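Local coordinates for JSC1_58120g3 ([Leptolyngbya] sp. JSC-1, PDB 6XHH), which probably senses far-red light as a cyanobacteriochrome, its GAF domain holding a verdin-type bilin chromophore, at residues Glu28-Phe33 with Thr53-Gly58. Residues are numbered along the deposited sequence; the frame is centred on the assembly and turned at random.
Sequences EVRRLF and TESEAG. With EDO (1,2-ethanediol), chain E.
Arg30 lays its side chain across Ser55 and Ala57 in a small surface contact between a helix and the sheet of the GAF domain, where the last turns of helix 18-33 pass the end of strand 49-56. The backbones come nearest at Arg30 and Ser55, whose CA atoms are 6.8 Å apart, and the segments bury 159 Å² in all. Two residues, Ser55 on the strand and Ala57 just past its end, receive the arginine. Ser55 OG lies against the aliphatic part of the side chain, 3.4 Å from Arg30 CD, and at the guanidinium edge, in its plane. There Arg30 NE donates a weak hydrogen bond to Ser55 OG, 3.4 Å long and bent to 129° at the hydrogen. The chain of Arg30 is extended through its first two torsions and then bends at chi3 (51°), which swings the guanidinium past Ser55 to Ala57. The methyl of Ala57 lies over one face of that group, offset toward the rim, with Ala57 CB 3.6 Å from Arg30 NH2. The backbone of Glu56 joins these two residues, and Glu56 C comes within 4.0 Å of Arg30 CD. The side chain of Glu56 starts off away from the helix, and its OE2 accepts a hydrogen bond from Trp60 N. The firmer anchor of the guanidinium is Ile35 O, bonded by Arg30 NH2; the side chain thus ties its helix to the link that follows it as well as to the end of strand 49-56. Strand 37-43 is the antiparallel neighbour of strand 49-56: Ser55 is backbone-bonded with Val38, which also packs against Arg30. Further into the fold, Val29 and Phe33 set helix 18-33 against helix 157-178, while Thr53 and Ser55 touch earlier turns of helix 18-33, both at Thr26.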
ATOM      1  N   GLU A  28       7.070   2.218 -10.804  1.00 13.98           N
ATOM      2  CA  GLU A  28       6.041   2.271 -11.839  1.00 13.01           C
ATOM      3  C   GLU A  28       4.700   2.721 -11.274  1.00 11.47           C
ATOM      4  O   GLU A  28       3.990   3.510 -11.907  1.00 13.56           O
ATOM      5  CB  GLU A  28       5.910   0.909 -12.516  1.00 13.47           C
ATOM      6  CG  GLU A  28       7.128   0.499 -13.296  1.00 20.27           C
ATOM      7  CD  GLU A  28       7.596   1.574 -14.244  1.00 32.77           C
ATOM      8  OE1 GLU A  28       6.737   2.204 -14.901  1.00 31.34           O
ATOM      9  OE2 GLU A  28       8.824   1.782 -14.329  1.00 30.60           O
ATOM     10  N   VAL A  29       4.324   2.227 -10.095  1.00 13.78           N
ATOM     11  CA  VAL A  29       3.082   2.681  -9.480  1.00 13.41           C
ATOM     12  C   VAL A  29       3.142   4.170  -9.155  1.00 12.08           C
ATOM     13  O   VAL A  29       2.158   4.896  -9.352  1.00 14.06           O
ATOM     14  CB  VAL A  29       2.757   1.841  -8.232  1.00 11.25           C
ATOM     15  CG1 VAL A  29       1.575   2.457  -7.490  1.00 12.79           C
ATOM     16  CG2 VAL A  29       2.453   0.399  -8.633  1.00 14.45           C
ATOM     17  N   ARG A  30       4.284   4.650  -8.645  1.00 14.28           N
ATOM     18  CA  ARG A  30       4.393   6.069  -8.297  1.00 12.19           C
ATOM     19  C   ARG A  30       4.243   6.953  -9.531  1.00 15.08           C
ATOM     20  O   ARG A  30       3.523   7.957  -9.506  1.00 15.20           O
ATOM     21  CB  ARG A  30       5.726   6.358  -7.600  1.00 17.07           C
ATOM     22  CG  ARG A  30       5.706   7.677  -6.815  1.00 17.38           C
ATOM     23  CD  ARG A  30       7.078   8.361  -6.714  1.00 19.08           C
ATOM     24  NE  ARG A  30       7.712   8.495  -8.024  1.00 22.03           N
ATOM     25  CZ  ARG A  30       7.360   9.378  -8.956  1.00 27.76           C
ATOM     26  NH1 ARG A  30       8.003   9.395 -10.118  1.00 32.40           N
ATOM     27  NH2 ARG A  30       6.369  10.240  -8.745  1.00 22.95           N
ATOM     28  N   ARG A  31       4.927   6.588 -10.620  1.00 12.89           N
ATOM     29  CA  ARG A  31       4.823   7.316 -11.885  1.00 15.19           C
ATOM     30  C   ARG A  31       3.389   7.305 -12.412  1.00 14.53           C
ATOM     31  O   ARG A  31       2.849   8.341 -12.821  1.00 15.40           O
ATOM     32  CB  ARG A  31       5.775   6.670 -12.903  1.00 18.80           C
ATOM     33  CG  ARG A  31       5.857   7.351 -14.265  1.00 30.08           C
ATOM     34  CD  ARG A  31       6.844   6.621 -15.194  1.00 35.50           C
ATOM     35  NE  ARG A  31       6.176   5.705 -16.118  1.00 42.93           N
ATOM     36  CZ  ARG A  31       6.084   5.900 -17.431  1.00 39.68           C
ATOM     37  NH1 ARG A  31       6.617   6.980 -17.986  1.00 34.33           N
ATOM     38  NH2 ARG A  31       5.457   5.011 -18.192  1.00 41.80           N
ATOM     39  N   LEU A  32       2.769   6.123 -12.421  1.00 13.15           N
ATOM     40  CA  LEU A  32       1.410   5.973 -12.931  1.00 13.10           C
ATOM     41  C   LEU A  32       0.431   6.880 -12.194  1.00 15.18           C
ATOM     42  O   LEU A  32      -0.377   7.581 -12.815  1.00 14.73           O
ATOM     43  CB  LEU A  32       0.991   4.511 -12.798  1.00 13.98           C
ATOM     44  CG  LEU A  32      -0.436   4.160 -13.214  1.00 21.24           C
ATOM     45  CD1 LEU A  32      -0.621   4.445 -14.691  1.00 21.95           C
ATOM     46  CD2 LEU A  32      -0.726   2.697 -12.909  1.00 18.36           C
ATOM     47  N   PHE A  33       0.495   6.883 -10.867  1.00 12.13           N
ATOM     48  CA  PHE A  33      -0.417   7.685 -10.058  1.00 15.19           C
ATOM     49  C   PHE A  33       0.008   9.143  -9.923  1.00 12.33           C
ATOM     50  O   PHE A  33      -0.773   9.952  -9.409  1.00 15.63           O
ATOM     51  CB  PHE A  33      -0.551   7.065  -8.661  1.00 13.47           C
ATOM     52  CG  PHE A  33      -1.403   5.811  -8.620  1.00 13.72           C
ATOM     53  CD1 PHE A  33      -2.086   5.368  -9.745  1.00 21.69           C
ATOM     54  CD2 PHE A  33      -1.529   5.085  -7.449  1.00 14.99           C
ATOM     55  CE1 PHE A  33      -2.889   4.224  -9.703  1.00 17.33           C
ATOM     56  CE2 PHE A  33      -2.330   3.933  -7.405  1.00 22.87           C
ATOM     57  CZ  PHE A  33      -3.001   3.505  -8.533  1.00 17.77           C
ATOM     58  N   THR A  53      11.110  -1.346   0.554  1.00 12.86           N
ATOM     59  CA  THR A  53      11.401  -0.666  -0.698  1.00 11.71           C
ATOM     60  C   THR A  53      10.502   0.549  -0.832  1.00 14.94           C
ATOM     61  O   THR A  53       9.352   0.546  -0.377  1.00 13.51           O
ATOM     62  CB  THR A  53      11.192  -1.594  -1.905  1.00 13.25           C
ATOM     63  OG1 THR A  53      11.905  -2.802  -1.675  1.00 18.92           O
ATOM     64  CG2 THR A  53      11.738  -0.956  -3.178  1.00 17.26           C
ATOM     65  N   GLU A  54      11.018   1.585  -1.484  1.00 11.83           N
ATOM     66  CA  GLU A  54      10.218   2.772  -1.692  1.00 12.60           C
ATOM     67  C   GLU A  54      10.644   3.465  -2.972  1.00 16.11           C
ATOM     68  O   GLU A  54      11.779   3.319  -3.436  1.00 17.36           O
ATOM     69  CB  GLU A  54      10.340   3.724  -0.499  1.00 12.64           C
ATOM     70  CG  GLU A  54      11.662   4.459  -0.443  1.00 17.32           C
ATOM     71  CD  GLU A  54      11.909   5.121   0.897  1.00 21.35           C
ATOM     72  OE1 GLU A  54      12.999   4.922   1.478  1.00 22.81           O
ATOM     73  OE2 GLU A  54      11.003   5.838   1.375  1.00 16.65           O
ATOM     74  N   SER A  55       9.704   4.214  -3.543  1.00 13.08           N
ATOM     75  CA  SER A  55       9.975   5.175  -4.603  1.00 13.13           C
ATOM     76  C   SER A  55       9.379   6.491  -4.132  1.00 13.58           C
ATOM     77  O   SER A  55       8.229   6.524  -3.688  1.00 14.13           O
ATOM     78  CB  SER A  55       9.373   4.725  -5.942  1.00 15.31           C
ATOM     79  OG  SER A  55       9.314   5.780  -6.887  1.00 22.65           O
ATOM     80  N   GLU A  56      10.175   7.556  -4.147  1.00 14.81           N
ATOM     81  CA  GLU A  56       9.739   8.833  -3.605  1.00 15.41           C
ATOM     82  C   GLU A  56      10.044   9.964  -4.582  1.00 18.02           C
ATOM     83  O   GLU A  56      10.992   9.888  -5.369  1.00 22.74           O
ATOM     84  CB  GLU A  56      10.398   9.067  -2.231  1.00 18.63           C
ATOM     85  CG  GLU A  56      10.172  10.426  -1.607  1.00 29.12           C
ATOM     86  CD  GLU A  56      11.244  11.431  -1.995  1.00 27.36           C
ATOM     87  OE1 GLU A  56      12.450  11.144  -1.819  1.00 34.77           O
ATOM     88  OE2 GLU A  56      10.876  12.508  -2.489  1.00 31.17           O
ATOM     89  N   ALA A  57       9.222  11.014  -4.528  1.00 17.55           N
ATOM     90  CA  ALA A  57       9.389  12.201  -5.359  1.00 23.41           C
ATOM     91  C   ALA A  57       9.027  13.439  -4.553  1.00 24.02           C
ATOM     92  O   ALA A  57       7.955  13.495  -3.943  1.00 23.67           O
ATOM     93  CB  ALA A  57       8.521  12.119  -6.621  1.00 28.22           C
ATOM     94  N   GLY A  58       9.930  14.420  -4.533  1.00 25.24           N
ATOM     95  CA  GLY A  58       9.643  15.680  -3.877  1.00 30.62           C
ATOM     96  C   GLY A  58      10.505  16.001  -2.673  1.00 24.43           C
ATOM     97  O   GLY A  58      10.198  16.946  -1.934  1.00 30.10           O
TER
HETATM   98  C1  EDO E 803      -2.577  13.622  -8.266  1.00 24.68           C
HETATM   99  O1  EDO E 803      -1.575  12.591  -8.279  1.00 18.10           O
HETATM  100  C2  EDO E 803      -1.916  15.000  -8.211  1.00 18.44           C
HETATM  101  O2  EDO E 803      -0.840  15.034  -9.163  1.00 28.11           O